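Local coordinates for protein cysteine desulfurase (Fervidobacterium islandicum, PDB 6A6E) that probably catalyses the pyridoxal-phosphate-dependent removal of sulfur from cysteine, leaving alanine and passing the sulfur on through the Suf system for iron-sulfur cluster assembly, at residues G190-I195 / V215-V220; H360-N365 / D411-G416; S62-A67 / S73-A78. All coordinates share one frame; numbering follows the deposited sequence.

Contact 1. Residues G190-I195 / V215-V220; sequences GQEMPI and VPHKKV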
loop_
_atom_site.group_PDB
_atom_site.type_symbol
_atom_site.label_atom_id
_atom_site.label_comp_id
_atom_site.label_asym_id
_atom_site.label_seq_id
_atom_site.Cartn_x
_atom_site.Cartn_y
_atom_site.Cartn_z
ATOM N N GLY A 190 13.904 -13.924 18.667
ATOM C CA GLY A 190 14.120 -12.645 19.400
ATOM C C GLY A 190 15.565 -12.143 19.260
ATOM O O GLY A 190 15.935 -11.123 19.831
ATOM N N GLN A 191 16.407 -12.851 18.516
ATOM C CA GLN A 191 17.833 -12.505 18.473
ATOM C C GLN A 191 18.091 -11.249 17.627
ATOM O O GLN A 191 17.832 -11.261 16.410
ATOM C CB GLN A 191 18.677 -13.654 17.886
ATOM C CG GLN A 191 20.174 -13.343 17.968
ATOM C CD GLN A 191 21.079 -14.359 17.333
ATOM O OE1 GLN A 191 20.619 -15.328 16.741
ATOM N NE2 GLN A 191 22.409 -14.101 17.399
ATOM N N GLU A 192 18.599 -10.187 18.249
ATOM C CA GLU A 192 19.172 -9.065 17.505
ATOM C C GLU A 192 20.503 -9.477 16.858
ATOM O O GLU A 192 21.377 -9.952 17.535
ATOM C CB GLU A 192 19.380 -7.849 18.394
ATOM C CG GLU A 192 18.054 -7.318 18.970
ATOM C CD GLU A 192 18.204 -6.117 19.902
ATOM O OE1 GLU A 192 19.347 -5.804 20.294
ATOM O OE2 GLU A 192 17.169 -5.475 20.261
ATOM N N MET A 193 20.617 -9.305 15.539
ATOM C CA MET A 193 21.750 -9.778 14.797
ATOM C C MET A 193 22.931 -8.781 14.823
ATOM O O MET A 193 22.737 -7.567 14.887
ATOM C CB MET A 193 21.372 -10.085 13.338
ATOM C CG MET A 193 20.347 -11.203 13.157
ATOM S SD MET A 193 20.834 -12.794 13.931
ATOM C CE MET A 193 19.357 -13.809 13.757
ATOM N N PRO A 194 24.147 -9.315 14.723
ATOM C CA PRO A 194 25.357 -8.530 14.713
ATOM C C PRO A 194 25.557 -7.948 13.312
ATOM O O PRO A 194 26.416 -8.373 12.537
ATOM C CB PRO A 194 26.428 -9.571 15.117
ATOM C CG PRO A 194 25.960 -10.812 14.437
ATOM C CD PRO A 194 24.433 -10.764 14.643
ATOM N N ILE A 195 24.774 -6.926 12.986
ATOM C CA ILE A 195 24.823 -6.336 11.643
ATOM C C ILE A 195 26.209 -5.809 11.195
ATOM O O ILE A 195 26.632 -6.072 10.041
ATOM C CB ILE A 195 23.812 -5.175 11.526
ATOM C CG1 ILE A 195 22.405 -5.724 11.680
ATOM C CG2 ILE A 195 23.966 -4.495 10.178
ATOM C CD1 ILE A 195 21.350 -4.640 11.818
ATOM N N VAL A 215 13.444 -2.150 14.090
ATOM C CA VAL A 215 13.289 -0.677 14.024
ATOM C C VAL A 215 12.311 -0.131 15.051
ATOM O O VAL A 215 12.509 0.961 15.573
ATOM C CB VAL A 215 12.937 -0.232 12.571
ATOM C CG1 VAL A 215 12.327 1.189 12.512
ATOM C CG2 VAL A 215 14.167 -0.379 11.682
ATOM N N PRO A 216 11.246 -0.872 15.371
ATOM C CA PRO A 216 10.285 -0.345 16.337
ATOM C C PRO A 216 10.789 -0.098 17.765
ATOM O O PRO A 216 10.166 0.660 18.505
ATOM C CB PRO A 216 9.235 -1.459 16.412
ATOM C CG PRO A 216 9.290 -2.128 15.072
ATOM C CD PRO A 216 10.758 -2.123 14.755
ATOM N N HIS A 217 11.830 -0.778 18.186
ATOM C CA HIS A 217 12.221 -0.664 19.606
ATOM C C HIS A 217 13.702 -0.392 19.801
ATOM O O HIS A 217 14.139 -0.241 20.950
ATOM C CB HIS A 217 11.881 -1.936 20.389
ATOM C CG HIS A 217 12.726 -3.076 19.991
ATOM N ND1 HIS A 217 13.925 -3.356 20.616
ATOM C CD2 HIS A 217 12.568 -4.012 19.025
ATOM C CE1 HIS A 217 14.499 -4.391 20.016
ATOM N NE2 HIS A 217 13.698 -4.816 19.049
ATOM N N LYS A 218 14.459 -0.288 18.719
ATOM C CA LYS A 218 15.847 -0.002 18.891
ATOM C C LYS A 218 16.340 1.014 17.896
ATOM O O LYS A 218 16.024 0.945 16.688
ATOM C CB LYS A 218 16.637 -1.280 18.761
ATOM C CG LYS A 218 18.114 -1.047 18.942
ATOM C CD LYS A 218 18.898 -2.321 18.883
ATOM C CE LYS A 218 20.101 -2.125 19.731
ATOM N NZ LYS A 218 20.951 -3.288 19.429
ATOM N N LYS A 219 17.153 1.941 18.401
ATOM C CA LYS A 219 17.787 2.925 17.571
ATOM C C LYS A 219 18.563 2.337 16.384
ATOM O O LYS A 219 19.384 1.421 16.526
ATOM C CB LYS A 219 18.689 3.850 18.371
ATOM C CG LYS A 219 18.991 5.103 17.588
ATOM C CD LYS A 219 20.087 5.951 18.192
ATOM C CE LYS A 219 20.549 7.002 17.178
ATOM N NZ LYS A 219 21.103 8.183 17.906
ATOM N N VAL A 220 18.281 2.889 15.201
ATOM C CA VAL A 220 18.923 2.427 13.965
ATOM C C VAL A 220 19.526 3.664 13.270
ATOM O O VAL A 220 18.848 4.671 13.052
ATOM C CB VAL A 220 17.918 1.689 13.062
ATOM C CG1 VAL A 220 18.452 1.484 11.649
ATOM C CG2 VAL A 220 17.548 0.318 13.638
#

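Contact 2. Residues H360-N365 / D411-G416; sequences HILDEN and DVLIEG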
loop_
_atom_site.group_PDB
_atom_site.type_symbol
_atom_site.label_atom_id
_atom_site.label_comp_id
_atom_site.label_asym_id
_atom_site.label_seq_id
_atom_site.Cartn_x
_atom_site.Cartn_y
_atom_site.Cartn_z
ATOM N N HIS A 360 -5.354 -20.290 22.950
ATOM C CA HIS A 360 -6.775 -20.205 23.084
ATOM C C HIS A 360 -7.136 -19.922 24.554
ATOM O O HIS A 360 -7.862 -19.011 24.850
ATOM C CB HIS A 360 -7.481 -21.485 22.602
ATOM C CG HIS A 360 -8.928 -21.452 22.937
ATOM N ND1 HIS A 360 -9.822 -20.686 22.240
ATOM C CD2 HIS A 360 -9.609 -21.949 24.015
ATOM C CE1 HIS A 360 -11.013 -20.746 22.837
ATOM N NE2 HIS A 360 -10.907 -21.507 23.917
ATOM N N ILE A 361 -6.560 -20.689 25.481
ATOM C CA ILE A 361 -6.910 -20.568 26.922
ATOM C C ILE A 361 -6.404 -19.221 27.449
ATOM O O ILE A 361 -7.149 -18.493 28.103
ATOM C CB ILE A 361 -6.373 -21.757 27.764
ATOM C CG1 ILE A 361 -7.087 -23.046 27.387
ATOM C CG2 ILE A 361 -6.546 -21.456 29.246
ATOM C CD1 ILE A 361 -6.323 -24.329 27.719
ATOM N N LEU A 362 -5.201 -18.831 27.056
ATOM C CA LEU A 362 -4.663 -17.481 27.439
ATOM C C LEU A 362 -5.599 -16.367 27.081
ATOM O O LEU A 362 -5.930 -15.489 27.953
ATOM C CB LEU A 362 -3.266 -17.214 26.855
ATOM C CG LEU A 362 -2.175 -18.019 27.513
ATOM C CD1 LEU A 362 -0.832 -17.690 26.904
ATOM C CD2 LEU A 362 -2.145 -17.670 28.968
ATOM N N ASP A 363 -6.134 -16.438 25.871
ATOM C CA ASP A 363 -7.084 -15.429 25.399
ATOM C C ASP A 363 -8.504 -15.494 26.068
ATOM O O ASP A 363 -9.036 -14.490 26.553
ATOM C CB ASP A 363 -7.241 -15.528 23.849
ATOM C CG ASP A 363 -8.398 -14.677 23.315
ATOM O OD1 ASP A 363 -8.412 -13.426 23.406
ATOM O OD2 ASP A 363 -9.338 -15.267 22.783
ATOM N N GLU A 364 -9.110 -16.669 26.104
ATOM C CA GLU A 364 -10.486 -16.734 26.578
ATOM C C GLU A 364 -10.538 -16.557 28.118
ATOM O O GLU A 364 -11.347 -15.779 28.634
ATOM C CB GLU A 364 -11.137 -18.029 26.137
ATOM C CG GLU A 364 -12.602 -17.828 25.793
ATOM C CD GLU A 364 -13.355 -19.121 25.862
ATOM O OE1 GLU A 364 -13.940 -19.368 26.938
ATOM O OE2 GLU A 364 -13.347 -19.893 24.853
ATOM N N ASN A 365 -9.611 -17.183 28.819
ATOM C CA ASN A 365 -9.653 -17.247 30.289
ATOM C C ASN A 365 -8.757 -16.249 30.975
ATOM O O ASN A 365 -8.934 -16.049 32.162
ATOM C CB ASN A 365 -9.336 -18.661 30.773
ATOM C CG ASN A 365 -10.305 -19.683 30.166
ATOM O OD1 ASN A 365 -10.020 -20.330 29.162
ATOM N ND2 ASN A 365 -11.496 -19.741 30.714
ATOM N N ASP A 411 3.210 -10.874 34.335
ATOM C CA ASP A 411 2.758 -11.713 35.480
ATOM C C ASP A 411 1.415 -12.385 35.189
ATOM O O ASP A 411 1.195 -13.538 35.571
ATOM C CB ASP A 411 2.611 -10.867 36.769
ATOM C CG ASP A 411 3.950 -10.386 37.315
ATOM O OD1 ASP A 411 4.970 -10.916 36.940
ATOM O OD2 ASP A 411 3.996 -9.476 38.153
ATOM N N VAL A 412 0.515 -11.690 34.496
ATOM C CA VAL A 412 -0.693 -12.359 34.018
ATOM C C VAL A 412 -0.396 -13.506 33.048
ATOM O O VAL A 412 -1.038 -14.578 33.139
ATOM C CB VAL A 412 -1.730 -11.372 33.441
ATOM C CG1 VAL A 412 -2.995 -12.087 32.960
ATOM C CG2 VAL A 412 -2.079 -10.321 34.485
ATOM N N LEU A 413 0.557 -13.305 32.110
ATOM C CA LEU A 413 0.922 -14.358 31.177
ATOM C C LEU A 413 1.378 -15.585 31.981
ATOM O O LEU A 413 0.963 -16.711 31.703
ATOM C CB LEU A 413 2.031 -13.901 30.215
ATOM C CG LEU A 413 2.721 -15.018 29.428
ATOM C CD1 LEU A 413 1.731 -15.669 28.481
ATOM C CD2 LEU A 413 3.929 -14.542 28.663
ATOM N N ILE A 414 2.246 -15.362 32.960
ATOM C CA ILE A 414 2.863 -16.464 33.771
ATOM C C ILE A 414 1.765 -17.214 34.554
ATOM O O ILE A 414 1.714 -18.456 34.510
ATOM C CB ILE A 414 3.970 -15.949 34.715
ATOM C CG1 ILE A 414 5.149 -15.348 33.914
ATOM C CG2 ILE A 414 4.527 -17.055 35.620
ATOM C CD1 ILE A 414 5.921 -16.276 33.004
ATOM N N GLU A 415 0.869 -16.467 35.199
ATOM C CA GLU A 415 -0.267 -17.028 35.926
ATOM C C GLU A 415 -1.101 -17.892 34.964
ATOM O O GLU A 415 -1.536 -19.000 35.297
ATOM C CB GLU A 415 -1.144 -15.898 36.519
ATOM C CG GLU A 415 -2.480 -16.357 37.087
ATOM C CD GLU A 415 -3.407 -15.208 37.518
ATOM O OE1 GLU A 415 -2.931 -14.064 37.716
ATOM O OE2 GLU A 415 -4.634 -15.443 37.671
ATOM N N GLY A 416 -1.344 -17.371 33.757
ATOM C CA GLY A 416 -2.044 -18.121 32.728
ATOM C C GLY A 416 -1.410 -19.430 32.361
ATOM O O GLY A 416 -2.116 -20.465 32.234
#

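Contact 3. Residues S62-A67 / S73-A78; sequences SNIHRA and SEATVA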
loop_
_atom_site.group_PDB
_atom_site.type_symbol
_atom_site.label_atom_id
_atom_site.label_comp_id
_atom_site.label_asym_id
_atom_site.label_seq_id
_atom_site.Cartn_x
_atom_site.Cartn_y
_atom_site.Cartn_z
ATOM N N SER A 62 -5.607 16.085 -0.535
ATOM C CA SER A 62 -5.790 16.018 -1.958
ATOM C C SER A 62 -4.624 15.228 -2.496
ATOM O O SER A 62 -3.747 14.897 -1.767
ATOM C CB SER A 62 -5.691 17.392 -2.631
ATOM O OG SER A 62 -6.882 18.094 -2.531
ATOM N N ASN A 63 -4.600 14.957 -3.795
ATOM C CA ASN A 63 -3.474 14.227 -4.359
ATOM C C ASN A 63 -2.301 15.188 -4.446
ATOM O O ASN A 63 -2.474 16.413 -4.496
ATOM C CB ASN A 63 -3.800 13.595 -5.707
ATOM C CG ASN A 63 -2.985 12.300 -5.932
ATOM O OD1 ASN A 63 -1.857 12.147 -5.361
ATOM N ND2 ASN A 63 -3.531 11.368 -6.726
ATOM N N ILE A 64 -1.110 14.647 -4.459
ATOM C CA ILE A 64 0.063 15.441 -4.221
ATOM C C ILE A 64 0.983 15.562 -5.445
ATOM O O ILE A 64 0.852 14.809 -6.391
ATOM C CB ILE A 64 0.863 14.803 -3.090
ATOM C CG1 ILE A 64 1.187 13.329 -3.337
ATOM C CG2 ILE A 64 0.106 14.931 -1.804
ATOM C CD1 ILE A 64 2.255 12.861 -2.332
ATOM N N HIS A 65 1.960 16.429 -5.351
ATOM C CA HIS A 65 2.890 16.810 -6.451
ATOM C C HIS A 65 2.111 17.662 -7.505
ATOM O O HIS A 65 0.888 17.616 -7.558
ATOM C CB HIS A 65 3.630 15.599 -7.116
ATOM C CG HIS A 65 4.249 14.656 -6.139
ATOM N ND1 HIS A 65 5.160 15.072 -5.191
ATOM C CD2 HIS A 65 4.062 13.327 -5.921
ATOM C CE1 HIS A 65 5.502 14.054 -4.424
ATOM N NE2 HIS A 65 4.878 12.975 -4.864
ATOM N N ARG A 66 2.827 18.451 -8.300
ATOM C CA ARG A 66 2.188 19.341 -9.332
ATOM C C ARG A 66 1.083 20.125 -8.666
ATOM O O ARG A 66 -0.073 20.142 -9.137
ATOM C CB ARG A 66 1.586 18.526 -10.525
ATOM C CG ARG A 66 2.600 17.937 -11.520
ATOM C CD ARG A 66 1.963 16.927 -12.521
ATOM N NE ARG A 66 1.801 15.560 -11.968
ATOM C CZ ARG A 66 2.822 14.778 -11.572
ATOM N NH1 ARG A 66 4.073 15.198 -11.685
ATOM N NH2 ARG A 66 2.612 13.570 -11.057
ATOM N N ALA A 67 1.396 20.679 -7.511
ATOM C CA ALA A 67 0.346 21.170 -6.625
ATOM C C ALA A 67 0.111 22.631 -6.981
ATOM O O ALA A 67 1.029 23.422 -6.867
ATOM C CB ALA A 67 0.795 21.090 -5.182
ATOM N N SER A 73 -1.321 21.707 -2.228
ATOM C CA SER A 73 -0.063 22.198 -1.578
ATOM C C SER A 73 0.110 21.717 -0.154
ATOM O O SER A 73 1.181 21.274 0.164
ATOM C CB SER A 73 0.150 23.752 -1.571
ATOM O OG SER A 73 -0.429 24.202 -2.766
ATOM N N GLU A 74 -0.923 21.813 0.650
ATOM C CA GLU A 74 -0.900 21.365 2.014
ATOM C C GLU A 74 -0.532 19.878 2.070
ATOM O O GLU A 74 0.296 19.459 2.901
ATOM C CB GLU A 74 -2.260 21.628 2.692
ATOM C CG GLU A 74 -2.518 23.114 2.950
ATOM C CD GLU A 74 -3.895 23.444 3.551
ATOM O OE1 GLU A 74 -4.739 22.551 3.803
ATOM O OE2 GLU A 74 -4.143 24.643 3.813
ATOM N N ALA A 75 -1.167 19.077 1.207
ATOM C CA ALA A 75 -1.003 17.625 1.268
ATOM C C ALA A 75 0.418 17.328 0.820
ATOM O O ALA A 75 1.088 16.503 1.385
ATOM C CB ALA A 75 -2.052 16.954 0.400
ATOM N N THR A 76 0.905 18.030 -0.193
ATOM C CA THR A 76 2.229 17.785 -0.701
ATOM C C THR A 76 3.319 18.116 0.325
ATOM O O THR A 76 4.284 17.335 0.572
ATOM C CB THR A 76 2.484 18.574 -2.020
ATOM O OG1 THR A 76 1.510 18.211 -2.995
ATOM C CG2 THR A 76 3.830 18.247 -2.590
ATOM N N VAL A 77 3.175 19.273 0.929
ATOM C CA VAL A 77 4.095 19.691 2.019
ATOM C C VAL A 77 4.077 18.684 3.184
ATOM O O VAL A 77 5.121 18.254 3.657
ATOM C CB VAL A 77 3.723 21.129 2.479
ATOM C CG1 VAL A 77 4.387 21.529 3.763
ATOM C CG2 VAL A 77 4.062 22.152 1.389
ATOM N N ALA A 78 2.904 18.235 3.579
ATOM C CA ALA A 78 2.819 17.307 4.712
ATOM C C ALA A 78 3.501 16.004 4.371
ATOM O O ALA A 78 4.214 15.443 5.219
ATOM C CB ALA A 78 1.367 17.098 5.163
#

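Contact 1. Residues G190-I195 / V215-V220
Glu192 reaches across to Lys218 in a salt bridge that ties two loops whose backbones stay well apart, the CA atoms of these two residues lying 9.8 Å from each other. The ionic part is a single bond, Lys218 NZ to Glu192 OE1 at 3.1 Å. The ammonium comes from above the carboxylate, about 50° out of its plane. Both chains are stretched beyond CG, and Lys218 has CG anti to the backbone N (chi1 -180°), which carries NZ across the gap between the loops.

Van der Waals contact accompanies the charge pair: the methylene CD of Lys218 lies 3.8 Å from Glu192 OE1. The other carboxylate oxygen, OE2, is modelled too close to His217 CE1, so the detail of that meeting is doubtful. The ring's polar end is held from the loop that follows strand 179-183: NE2 is hydrogen-bonded to Gln185, a residue of the cofactor pocket, and the His217 side chain lies about 10 Å from the bound pyridoxal phosphate.

These loops follow the parallel neighbours 179-183 and 206-210 of the seven-stranded sheet and lead into helices 195-201 and 222-225. Helix 308-327 lies alongside, touching His217 through Val315 and Lys218 through Glu312.

Contact 2. Residues H360-N365 / D411-G416
Leu362 of helix 355-366 carries its two methyl groups to separate places on helix 407-423, one to the side chain of Leu413 and the other to the backbone of Gly416. Its CB leaves the helix neither straight at the other segment nor away from it, and what follows brings the branch across. CG is anti to the carbonyl carbon and beside the backbone N (chi1 -72°), while CD1 continues the chain in an extended line (chi2 -179°). At CG the side chain forks.

CD1 meets CD1 of Leu413 at 3.6 Å, methyl against methyl, with the two side chains slanting across each other. Leu413 supplies its half from a different rotamer, CG anti to the backbone N (chi1 166°). The second branch, CD2, rests on the main chain of Gly416, 3.8 Å from its CA and 3.9 Å from its C. Here the two segments come nearest, the CA atoms of Leu362 and Gly416 being 5.9 Å apart. A CB at Gly416 would point at Leu362 and run into CD2, so the bare glycine is what lets the methyl settle against the helix backbone.

The two helices pack together beside strand 368-373 of the six-stranded sheet, whose Val368 touches both leucines; Leu417 and Ile420 of helix 407-423 also touch Leu362. All three residues that touch are buried, and the contact between the segments is made by carbon atoms. Its hold is therefore hydrophobic and depends on the fit of shapes, one arm of the leucine fork on a leucine methyl, the other on a glycine backbone.

Contact 3. Residues S62-A67 / S73-A78
The loop 62-67 runs beside the first turns of helix 70-90, with CA atoms as close as 4.8 Å between Ile64 and Thr76, and the backbone N of His65 gives a hydrogen bond to Thr76 OG1 (3.0 Å, N-H...O angle 151°). Thr76 has OG1 anti to its carbonyl carbon (chi1 -58°), which turns the hydroxyl to the loop while leaving it bonded to the carbonyl of Ala72 one turn earlier.

Around this bond small side chains pack closely. Ile64 CG2 and Ala75 CB form the apolar pair, 3.7 Å apart, and the same Ala75 CB meets Ser62 O at 3.4 Å. On the other flank, Ala67 CB sits 3.7 Å from Ser73 N and as far from Thr76 OG1. A valine in place of Thr76 would probably leave the His65 N-H without its acceptor and the loop freer to shift on the helix.

In the second subunit, Arg371 bonds the carbonyl oxygens of Asn63 and Arg66, His235 of the cofactor pocket packs on Asn63, and the modified cysteine packs on Arg66, consistent with an active site to which both subunits contribute. One hydroxyl thus links helix and loop amide, while small methyl groups pack beside it.

In the fold
Contact 3 comes first along the chain, then contact 1, then contact 2. The centres of contacts 1 and 2 lie about 28 Å apart. Those of contacts 1 and 3 are about 34 Å apart, and those of contacts 2 and 3 about 48 Å. Contact 1 joins loops that follow strands of the seven-stranded sheet in the large, cofactor-binding part of this fold-type I enzyme; contact 2 joins helices packed on the six-stranded sheet. Helix 308-327 borders both. Contact 3 lies at the dimer interface, which segment 360-365 reaches through Asp363, bonded to Thr70 in the second subunit's copy of helix 70-90. Dimerisation thus brings together regions far apart within one chain.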